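Local coordinates for protein ferritin light chain (Trichoplusia ni, PDB 1Z6O) that forms, together with heavy chains, a secreted 24-subunit ferritin that stores iron, and probably aids nucleation of the ferrihydrite core, at residues Gly29-His34 against Thr95-Lys100; Ser107-Glu112 against Ala140-Arg145; Tyr61-Gln66 against Gly71-Phe76. All coordinates share one frame; numbering follows the deposited sequence.

How the contacts relate
Contacts 1 and 3 are largely buried, whereas contact 2 lies at the surface. Both buried contacts use helix 70-96. Contact 3 holds its first turns and contact 1 its end, with centres about 41 Å apart on opposite sides of the chain's centre. Contact 2 instead joins the long loop after that helix to helix 122-148. Its centre is about 18 Å from that of contact 1, and the two do not touch. Buried contact 3 is mostly phenylalanine packing. Contact 1, at the helix end, sets a tyrosine on an arginine with carboxylate partners and adds a water bridge. Contact 2, at the surface, pairs one direct hydrogen bond with a Met-aromatic contact.

Contact 1: residues Gly29-His34 against Thr95-Lys100; sequences GEYGSH and TKRGDK
Y31 and R97 bring the backbones closest, with CA atoms 7.3 Å apart, where an irregular loop passes the end of helix 70-96. That end is a Schellman motif. G98, with positive phi, is its C-prime residue. G98 N bonds to T95 O, and D99 N bonds further back into the helix.

The Y31 ring carries the contact. R97 CB sits over one face, 3.8 Å from the ring centroid and 15° off the normal, a CH-pi contact. The R97 chain bends at chi2 and chi3. This folds the guanidinium back beside the base of the same tyrosine. There NH2 lies 3.7 Å from Y31 CB, and Y31 CD1 lies over one guanidinium face. The ring and guanidinium planes are 43° apart, so they do not stack flat. D99 meets the ring differently. Its CB lies in the ring plane at the edge, 3.8 Å from Y31 CE2. With D99 CG anti to the backbone N (chi1 -164°), the carboxylate reaches a water shared with the tyrosine. Y31 OH donates to this water at 2.6 Å, and the water donates to D99 OD2, also at 2.6 Å. A leucine in place of Y31 would probably leave R97 CB without its ring face and D99 without this bridge.

The charge of R97 is answered elsewhere in the chain. NH1 forms a salt bridge with E158 and NH2 with D156, and Y28 adds a cation-pi contact. Y31 also packs on A38 and L41 of helix 37-61 and on I159 of helix 157-190. The contact thus ties the loop before the ferritin four-helix bundle to three of its helices.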
loop_
_atom_site.group_PDB
_atom_site.type_symbol
_atom_site.label_atom_id
_atom_site.label_comp_id
_atom_site.label_asym_id
_atom_site.label_seq_id
_atom_site.Cartn_x
_atom_site.Cartn_y
_atom_site.Cartn_z
ATOM N N GLY A 29 -20.272 54.218 0.362
ATOM C CA GLY A 29 -20.982 54.450 1.611
ATOM C C GLY A 29 -20.439 55.720 2.268
ATOM O O GLY A 29 -20.529 55.900 3.478
ATOM N N GLU A 30 -19.863 56.614 1.476
ATOM C CA GLU A 30 -19.267 57.844 2.036
ATOM C C GLU A 30 -18.264 57.583 3.178
ATOM O O GLU A 30 -18.154 58.364 4.141
ATOM C CB GLU A 30 -20.368 58.785 2.523
ATOM C CG GLU A 30 -21.246 59.304 1.393
ATOM C CD GLU A 30 -22.329 60.237 1.881
ATOM O OE1 GLU A 30 -23.129 59.815 2.745
ATOM O OE2 GLU A 30 -22.380 61.391 1.402
ATOM N N TYR A 31 -17.534 56.478 3.071
ATOM C CA TYR A 31 -16.541 56.119 4.080
ATOM C C TYR A 31 -15.539 57.261 4.210
ATOM O O TYR A 31 -14.959 57.698 3.217
ATOM C CB TYR A 31 -15.794 54.856 3.646
ATOM C CG TYR A 31 -14.789 54.370 4.654
ATOM C CD1 TYR A 31 -15.195 53.645 5.769
ATOM C CD2 TYR A 31 -13.433 54.642 4.498
ATOM C CE1 TYR A 31 -14.279 53.199 6.707
ATOM C CE2 TYR A 31 -12.499 54.198 5.436
ATOM C CZ TYR A 31 -12.938 53.478 6.538
ATOM O OH TYR A 31 -12.036 53.051 7.478
ATOM N N GLY A 32 -15.328 57.741 5.428
ATOM C CA GLY A 32 -14.380 58.821 5.623
ATOM C C GLY A 32 -14.959 60.225 5.472
ATOM O O GLY A 32 -14.322 61.189 5.892
ATOM N N SER A 33 -16.156 60.349 4.893
ATOM C CA SER A 33 -16.793 61.660 4.687
ATOM C C SER A 33 -17.599 62.168 5.875
ATOM O O SER A 33 -17.584 63.358 6.176
ATOM C CB SER A 33 -17.714 61.622 3.463
ATOM O OG SER A 33 -16.980 61.311 2.294
ATOM N N HIS A 34 -18.320 61.273 6.537
ATOM C CA HIS A 34 -19.124 61.659 7.691
ATOM C C HIS A 34 -18.627 60.871 8.890
ATOM O O HIS A 34 -18.148 59.749 8.738
ATOM C CB HIS A 34 -20.604 61.319 7.462
ATOM C CG HIS A 34 -21.217 62.022 6.293
ATOM N ND1 HIS A 34 -21.587 63.350 6.331
ATOM C CD2 HIS A 34 -21.516 61.585 5.046
ATOM C CE1 HIS A 34 -22.087 63.700 5.160
ATOM N NE2 HIS A 34 -22.056 62.648 4.362
ATOM N N THR A 95 -6.921 50.597 3.946
ATOM C CA THR A 95 -6.666 50.815 2.520
ATOM C C THR A 95 -7.670 50.085 1.637
ATOM O O THR A 95 -7.977 50.543 0.535
ATOM C CB THR A 95 -5.233 50.407 2.118
ATOM O OG1 THR A 95 -5.013 49.027 2.430
ATOM C CG2 THR A 95 -4.216 51.272 2.863
ATOM N N LYS A 96 -8.184 48.954 2.107
ATOM C CA LYS A 96 -9.192 48.231 1.329
ATOM C C LYS A 96 -10.421 49.132 1.124
ATOM O O LYS A 96 -11.045 49.115 0.061
ATOM C CB LYS A 96 -9.630 46.951 2.060
ATOM C CG LYS A 96 -10.787 46.235 1.350
ATOM C CD LYS A 96 -10.977 44.787 1.820
ATOM C CE LYS A 96 -11.433 44.713 3.254
ATOM N NZ LYS A 96 -11.619 43.289 3.678
ATOM N N ARG A 97 -10.760 49.919 2.147
ATOM C CA ARG A 97 -11.916 50.812 2.074
ATOM C C ARG A 97 -11.612 52.161 1.409
ATOM O O ARG A 97 -12.413 53.093 1.482
ATOM C CB ARG A 97 -12.525 51.019 3.478
ATOM C CG ARG A 97 -13.142 49.732 4.091
ATOM C CD ARG A 97 -14.281 49.162 3.212
ATOM N NE ARG A 97 -15.310 50.162 2.927
ATOM C CZ ARG A 97 -16.293 50.503 3.758
ATOM N NH1 ARG A 97 -16.413 49.920 4.949
ATOM N NH2 ARG A 97 -17.150 51.454 3.406
ATOM N N GLY A 98 -10.445 52.271 0.775
ATOM C CA GLY A 98 -10.118 53.486 0.039
ATOM C C GLY A 98 -9.508 54.643 0.794
ATOM O O GLY A 98 -9.416 55.746 0.274
ATOM N N ASP A 99 -9.063 54.395 2.015
ATOM C CA ASP A 99 -8.479 55.452 2.833
ATOM C C ASP A 99 -6.965 55.221 2.862
ATOM O O ASP A 99 -6.442 54.348 2.161
ATOM C CB ASP A 99 -9.095 55.350 4.235
ATOM C CG ASP A 99 -8.881 56.591 5.092
ATOM O OD1 ASP A 99 -8.341 57.606 4.603
ATOM O OD2 ASP A 99 -9.271 56.535 6.281
ATOM N N LYS A 100 -6.251 56.025 3.630
ATOM C CA LYS A 100 -4.818 55.825 3.749
ATOM C C LYS A 100 -4.473 55.904 5.219
ATOM O O LYS A 100 -5.069 56.673 5.973
ATOM C CB LYS A 100 -4.033 56.858 2.946
ATOM C CG LYS A 100 -4.056 58.258 3.460
ATOM C CD LYS A 100 -3.124 59.101 2.597
ATOM C CE LYS A 100 -3.223 60.577 2.931
ATOM N NZ LYS A 100 -2.454 61.403 1.957
HETATM O O HOH W 1 -9.829 54.399 7.724
#

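Contact 2: residues Ser107-Glu112 against Ala140-Arg145; sequences STMKTE and AFYIHR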
loop_
_atom_site.group_PDB
_atom_site.type_symbol
_atom_site.label_atom_id
_atom_site.label_comp_id
_atom_site.label_asym_id
_atom_site.label_seq_id
_atom_site.Cartn_x
_atom_site.Cartn_y
_atom_site.Cartn_z
ATOM N N SER A 107 -7.315 59.066 18.610
ATOM C CA SER A 107 -8.692 58.664 18.826
ATOM C C SER A 107 -9.408 59.802 19.550
ATOM O O SER A 107 -8.772 60.586 20.245
ATOM C CB SER A 107 -8.740 57.419 19.712
ATOM O OG SER A 107 -10.076 57.116 20.079
ATOM N N THR A 108 -10.722 59.890 19.391
ATOM C CA THR A 108 -11.488 60.921 20.081
ATOM C C THR A 108 -11.950 60.345 21.407
ATOM O O THR A 108 -12.308 61.081 22.321
ATOM C CB THR A 108 -12.745 61.335 19.302
ATOM O OG1 THR A 108 -13.606 60.202 19.166
ATOM C CG2 THR A 108 -12.378 61.858 17.927
ATOM N N MET A 109 -11.943 59.021 21.514
ATOM C CA MET A 109 -12.384 58.388 22.746
ATOM C C MET A 109 -11.500 58.841 23.894
ATOM O O MET A 109 -10.288 58.605 23.903
ATOM C CB MET A 109 -12.350 56.868 22.631
ATOM C CG MET A 109 -13.136 56.177 23.730
ATOM S SD MET A 109 -13.000 54.393 23.655
ATOM C CE MET A 109 -11.326 54.278 23.826
ATOM N N LYS A 110 -12.127 59.505 24.857
ATOM C CA LYS A 110 -11.440 60.024 26.028
ATOM C C LYS A 110 -10.898 58.887 26.882
ATOM O O LYS A 110 -11.636 58.241 27.628
ATOM C CB LYS A 110 -12.405 60.906 26.822
ATOM C CG LYS A 110 -12.927 62.072 25.988
ATOM C CD LYS A 110 -14.250 62.613 26.496
ATOM C CE LYS A 110 -14.811 63.642 25.521
ATOM N NZ LYS A 110 -16.169 64.114 25.903
ATOM N N THR A 111 -9.599 58.644 26.748
ATOM C CA THR A 111 -8.924 57.588 27.485
ATOM C C THR A 111 -7.807 58.172 28.338
ATOM O O THR A 111 -6.933 58.876 27.833
ATOM C CB THR A 111 -8.357 56.566 26.519
ATOM N N GLU A 112 -7.843 57.873 29.633
ATOM C CA GLU A 112 -6.836 58.364 30.565
ATOM C C GLU A 112 -5.428 58.009 30.094
ATOM O O GLU A 112 -5.241 57.111 29.270
ATOM C CB GLU A 112 -7.086 57.785 31.955
ATOM N N ALA A 140 -13.140 48.880 20.436
ATOM C CA ALA A 140 -13.878 48.273 19.327
ATOM C C ALA A 140 -15.373 48.592 19.469
ATOM O O ALA A 140 -16.044 48.850 18.477
ATOM C CB ALA A 140 -13.667 46.743 19.287
ATOM N N PHE A 141 -15.895 48.561 20.695
ATOM C CA PHE A 141 -17.314 48.877 20.921
ATOM C C PHE A 141 -17.592 50.317 20.469
ATOM O O PHE A 141 -18.626 50.614 19.877
ATOM C CB PHE A 141 -17.667 48.774 22.413
ATOM C CG PHE A 141 -17.966 47.366 22.895
ATOM C CD1 PHE A 141 -17.593 46.247 22.146
ATOM C CD2 PHE A 141 -18.619 47.174 24.116
ATOM C CE1 PHE A 141 -17.869 44.939 22.611
ATOM C CE2 PHE A 141 -18.899 45.880 24.591
ATOM C CZ PHE A 141 -18.519 44.759 23.831
ATOM N N TYR A 142 -16.661 51.206 20.777
ATOM C CA TYR A 142 -16.791 52.621 20.421
ATOM C C TYR A 142 -16.822 52.825 18.897
ATOM O O TYR A 142 -17.674 53.536 18.369
ATOM C CB TYR A 142 -15.619 53.389 21.032
ATOM C CG TYR A 142 -15.627 54.862 20.720
ATOM C CD1 TYR A 142 -16.515 55.721 21.360
ATOM C CD2 TYR A 142 -14.750 55.396 19.779
ATOM C CE1 TYR A 142 -16.530 57.084 21.072
ATOM C CE2 TYR A 142 -14.755 56.757 19.480
ATOM C CZ TYR A 142 -15.649 57.594 20.132
ATOM O OH TYR A 142 -15.659 58.941 19.851
ATOM N N ILE A 143 -15.889 52.207 18.184
ATOM C CA ILE A 143 -15.856 52.351 16.727
ATOM C C ILE A 143 -17.116 51.746 16.105
ATOM O O ILE A 143 -17.687 52.290 15.150
ATOM C CB ILE A 143 -14.601 51.666 16.145
ATOM C CG1 ILE A 143 -13.350 52.320 16.744
ATOM C CG2 ILE A 143 -14.569 51.799 14.614
ATOM C CD1 ILE A 143 -12.052 51.584 16.373
ATOM N N HIS A 144 -17.553 50.620 16.659
ATOM C CA HIS A 144 -18.753 49.939 16.177
ATOM C C HIS A 144 -19.967 50.875 16.329
ATOM O O HIS A 144 -20.790 51.009 15.420
ATOM C CB HIS A 144 -18.948 48.651 16.990
ATOM C CG HIS A 144 -20.061 47.776 16.502
ATOM N ND1 HIS A 144 -21.391 48.061 16.732
ATOM C CD2 HIS A 144 -20.038 46.599 15.824
ATOM C CE1 HIS A 144 -22.140 47.096 16.222
ATOM N NE2 HIS A 144 -21.343 46.197 15.666
ATOM N N ARG A 145 -20.072 51.526 17.482
ATOM C CA ARG A 145 -21.179 52.451 17.736
ATOM C C ARG A 145 -21.094 53.676 16.801
ATOM O O ARG A 145 -22.108 54.191 16.312
ATOM C CB ARG A 145 -21.143 52.911 19.204
ATOM C CG ARG A 145 -22.373 53.702 19.593
ATOM C CD ARG A 145 -22.408 54.102 21.068
ATOM N NE ARG A 145 -23.646 54.836 21.295
ATOM C CZ ARG A 145 -24.370 54.788 22.401
ATOM N NH1 ARG A 145 -23.986 54.033 23.428
ATOM N NH2 ARG A 145 -25.501 55.478 22.462
#
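T108 and Y142 make the one hydrogen bond of this contact. Y142 OH donates to T108 OG1 at 2.5 Å, a short distance. The threonine oxygen lies near the ring plane, at the edge. T108 chi1 of 62° places OG1 between the backbone N and the carbonyl carbon, facing the phenol. The two side chains meet at about a right angle.

The apolar part belongs to M109. Its CB sits over the centre of one Y142 ring face, 4.0 Å from the centroid and 13° off the normal, a CH-pi contact. From there the side chain runs back along the tyrosine toward its root, in the opposite sense to the ring. SD lies 3.8 Å from Y142 CB. It is 4.6 Å from the centroid and oblique to the ring, a Met-aromatic contact.

The loop has bonds of its own. S107 OG accepts from M109 N at 3.0 Å, forming an ST turn. Nearby, E40 of helix 37-61 binds both T108 N and S107 OG, and R139 of helix 122-148 packs on M109.

The tyrosine is thus held in two ways. A hydrogen bond fixes its hydroxyl, while the methionine covers one ring face. Segment 107-112 belongs to the long connection between two helices of the ferritin four-helix bundle, 70-96 and 122-148. The contact pins that connection to the second helix at the surface.

Contact 3: residues Tyr61-Gln66 against Gly71-Phe76; sequences YFNNYQ and GFSKLF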
loop_
_atom_site.group_PDB
_atom_site.type_symbol
_atom_site.label_atom_id
_atom_site.label_comp_id
_atom_site.label_asym_id
_atom_site.label_seq_id
_atom_site.Cartn_x
_atom_site.Cartn_y
_atom_site.Cartn_z
ATOM N N TYR A 61 10.757 40.911 30.034
ATOM C CA TYR A 61 10.967 41.002 31.474
ATOM C C TYR A 61 10.775 39.652 32.176
ATOM O O TYR A 61 11.571 39.280 33.037
ATOM C CB TYR A 61 10.023 42.028 32.100
ATOM C CG TYR A 61 10.240 42.185 33.587
ATOM C CD1 TYR A 61 11.383 42.819 34.079
ATOM C CD2 TYR A 61 9.319 41.675 34.508
ATOM C CE1 TYR A 61 11.608 42.942 35.451
ATOM C CE2 TYR A 61 9.536 41.793 35.887
ATOM C CZ TYR A 61 10.682 42.429 36.344
ATOM O OH TYR A 61 10.905 42.556 37.688
ATOM N N PHE A 62 9.723 38.921 31.819
ATOM C CA PHE A 62 9.493 37.630 32.457
ATOM C C PHE A 62 10.440 36.537 32.004
ATOM O O PHE A 62 10.403 35.420 32.520
ATOM C CB PHE A 62 8.029 37.202 32.291
ATOM C CG PHE A 62 7.117 37.916 33.249
ATOM C CD1 PHE A 62 6.331 38.983 32.828
ATOM C CD2 PHE A 62 7.142 37.592 34.605
ATOM C CE1 PHE A 62 5.584 39.730 33.752
ATOM C CE2 PHE A 62 6.405 38.328 35.534
ATOM C CZ PHE A 62 5.626 39.400 35.107
ATOM N N ASN A 63 11.298 36.861 31.043
ATOM C CA ASN A 63 12.283 35.897 30.577
ATOM C C ASN A 63 13.691 36.274 31.076
ATOM O O ASN A 63 14.683 35.728 30.584
ATOM C CB ASN A 63 12.249 35.789 29.037
ATOM C CG ASN A 63 13.033 34.584 28.506
ATOM O OD1 ASN A 63 13.013 33.501 29.092
ATOM N ND2 ASN A 63 13.715 34.771 27.378
ATOM N N ASN A 64 13.798 37.212 32.028
ATOM C CA ASN A 64 15.133 37.520 32.565
ATOM C C ASN A 64 15.467 36.391 33.559
ATOM O O ASN A 64 14.571 35.644 33.968
ATOM C CB ASN A 64 15.238 38.962 33.171
ATOM C CG ASN A 64 14.635 39.115 34.570
ATOM O OD1 ASN A 64 14.894 38.330 35.476
ATOM N ND2 ASN A 64 13.857 40.176 34.754
ATOM N N TYR A 65 16.737 36.230 33.930
ATOM C CA TYR A 65 17.102 35.091 34.780
ATOM C C TYR A 65 16.549 35.089 36.202
ATOM O O TYR A 65 16.442 34.025 36.811
ATOM C CB TYR A 65 18.632 34.929 34.822
ATOM C CG TYR A 65 19.291 35.807 35.852
ATOM C CD1 TYR A 65 19.512 35.344 37.154
ATOM C CD2 TYR A 65 19.652 37.119 35.544
ATOM C CE1 TYR A 65 20.077 36.181 38.129
ATOM C CE2 TYR A 65 20.216 37.963 36.510
ATOM C CZ TYR A 65 20.422 37.480 37.799
ATOM O OH TYR A 65 20.966 38.313 38.750
ATOM N N GLN A 66 16.200 36.257 36.728
ATOM C CA GLN A 66 15.653 36.346 38.085
ATOM C C GLN A 66 14.172 35.994 38.124
ATOM O O GLN A 66 13.727 35.273 39.014
ATOM C CB GLN A 66 15.830 37.756 38.660
ATOM C CG GLN A 66 17.263 38.212 38.746
ATOM C CD GLN A 66 17.391 39.608 39.348
ATOM O OE1 GLN A 66 16.429 40.379 39.371
ATOM N NE2 GLN A 66 18.587 39.941 39.818
ATOM N N GLY A 71 6.071 30.625 31.428
ATOM C CA GLY A 71 4.642 30.644 31.152
ATOM C C GLY A 71 4.130 32.069 31.004
ATOM O O GLY A 71 3.375 32.372 30.079
ATOM N N PHE A 72 4.519 32.950 31.920
ATOM C CA PHE A 72 4.096 34.347 31.826
ATOM C C PHE A 72 4.696 34.978 30.574
ATOM O O PHE A 72 4.045 35.759 29.874
ATOM C CB PHE A 72 4.541 35.141 33.059
ATOM C CG PHE A 72 3.653 34.941 34.256
ATOM C CD1 PHE A 72 3.741 33.778 35.021
ATOM C CD2 PHE A 72 2.696 35.897 34.591
ATOM C CE1 PHE A 72 2.889 33.564 36.102
ATOM C CE2 PHE A 72 1.832 35.697 35.671
ATOM C CZ PHE A 72 1.928 34.526 36.431
ATOM N N SER A 73 5.942 34.633 30.280
ATOM C CA SER A 73 6.595 35.191 29.110
ATOM C C SER A 73 5.867 34.761 27.829
ATOM O O SER A 73 5.645 35.565 26.917
ATOM C CB SER A 73 8.071 34.751 29.095
ATOM O OG SER A 73 8.759 35.421 28.071
ATOM N N LYS A 74 5.471 33.493 27.771
ATOM C CA LYS A 74 4.756 32.957 26.614
ATOM C C LYS A 74 3.390 33.645 26.450
ATOM O O LYS A 74 2.942 33.909 25.327
ATOM C CB LYS A 74 4.550 31.451 26.798
ATOM C CG LYS A 74 3.909 30.747 25.620
ATOM C CD LYS A 74 3.760 29.251 25.915
ATOM C CE LYS A 74 3.225 28.499 24.707
ATOM N NZ LYS A 74 2.995 27.059 25.012
ATOM N N LEU A 75 2.729 33.921 27.570
ATOM C CA LEU A 75 1.427 34.589 27.543
ATOM C C LEU A 75 1.578 35.966 26.886
ATOM O O LEU A 75 0.805 36.334 25.992
ATOM C CB LEU A 75 0.881 34.742 28.976
ATOM C CG LEU A 75 -0.490 35.420 29.168
ATOM C CD1 LEU A 75 -1.065 35.066 30.542
ATOM C CD2 LEU A 75 -0.342 36.930 29.056
ATOM N N PHE A 76 2.577 36.727 27.322
ATOM C CA PHE A 76 2.783 38.057 26.754
ATOM C C PHE A 76 3.295 38.038 25.326
ATOM O O PHE A 76 2.963 38.916 24.535
ATOM C CB PHE A 76 3.720 38.879 27.636
ATOM C CG PHE A 76 3.031 39.465 28.827
ATOM C CD1 PHE A 76 3.209 38.921 30.097
ATOM C CD2 PHE A 76 2.156 40.543 28.668
ATOM C CE1 PHE A 76 2.518 39.443 31.202
ATOM C CE2 PHE A 76 1.464 41.075 29.760
ATOM C CZ PHE A 76 1.647 40.520 31.031
#
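F62 meets F72, S73 and F76 from within the type I beta turn Y61-N64, and F62 and S73 have CA atoms 5.1 Å apart.

F72 comes first along helix 70-96. Its CB sits over one face of the F62 ring, 4.1 Å from the centroid and 25° off the normal, a CH-pi contact. The opposite face of F62 is covered by its neighbour Y61, through CD2. F62 is therefore sandwiched. The F72 ring itself leads away. The two ring planes are 30° apart and the centroids 5.4 Å apart, but the rings are slid past each other and barely overlap.

S73 follows and lies against the base of F62. Its CB is 4.0 Å from F62 CB, and its backbone N is 3.9 Å from that same carbon. The hydroxyl swings to the side of N63. With chi1 at -172°, OG is anti to the S73 N and stands 3.6 Å from N63 CB, a contact without a hydrogen bond. Its polar partner is A59 O, in the last turn of helix 37-61.

F76 lies one turn beyond F72. F76 CE1 meets F62 CE1 at 4.0 Å, with the side chains set obliquely. L75 CD2 covers one face of the F76 ring.

A125, L126 and A129 of helix 122-148 pack against these phenylalanines. N63 O accepts a hydrogen bond from R158 of a heavy chain. The contact between the segments is chiefly apolar, with no hydrogen bond across it. It rests on F62, which packs against F72, S73 and F76, while Y61 of its own segment covers the other ring face. The serine satisfies its hydroxyl on the preceding helix. Aromatic packing thus closes the short connection between helices 37-61 and 70-96.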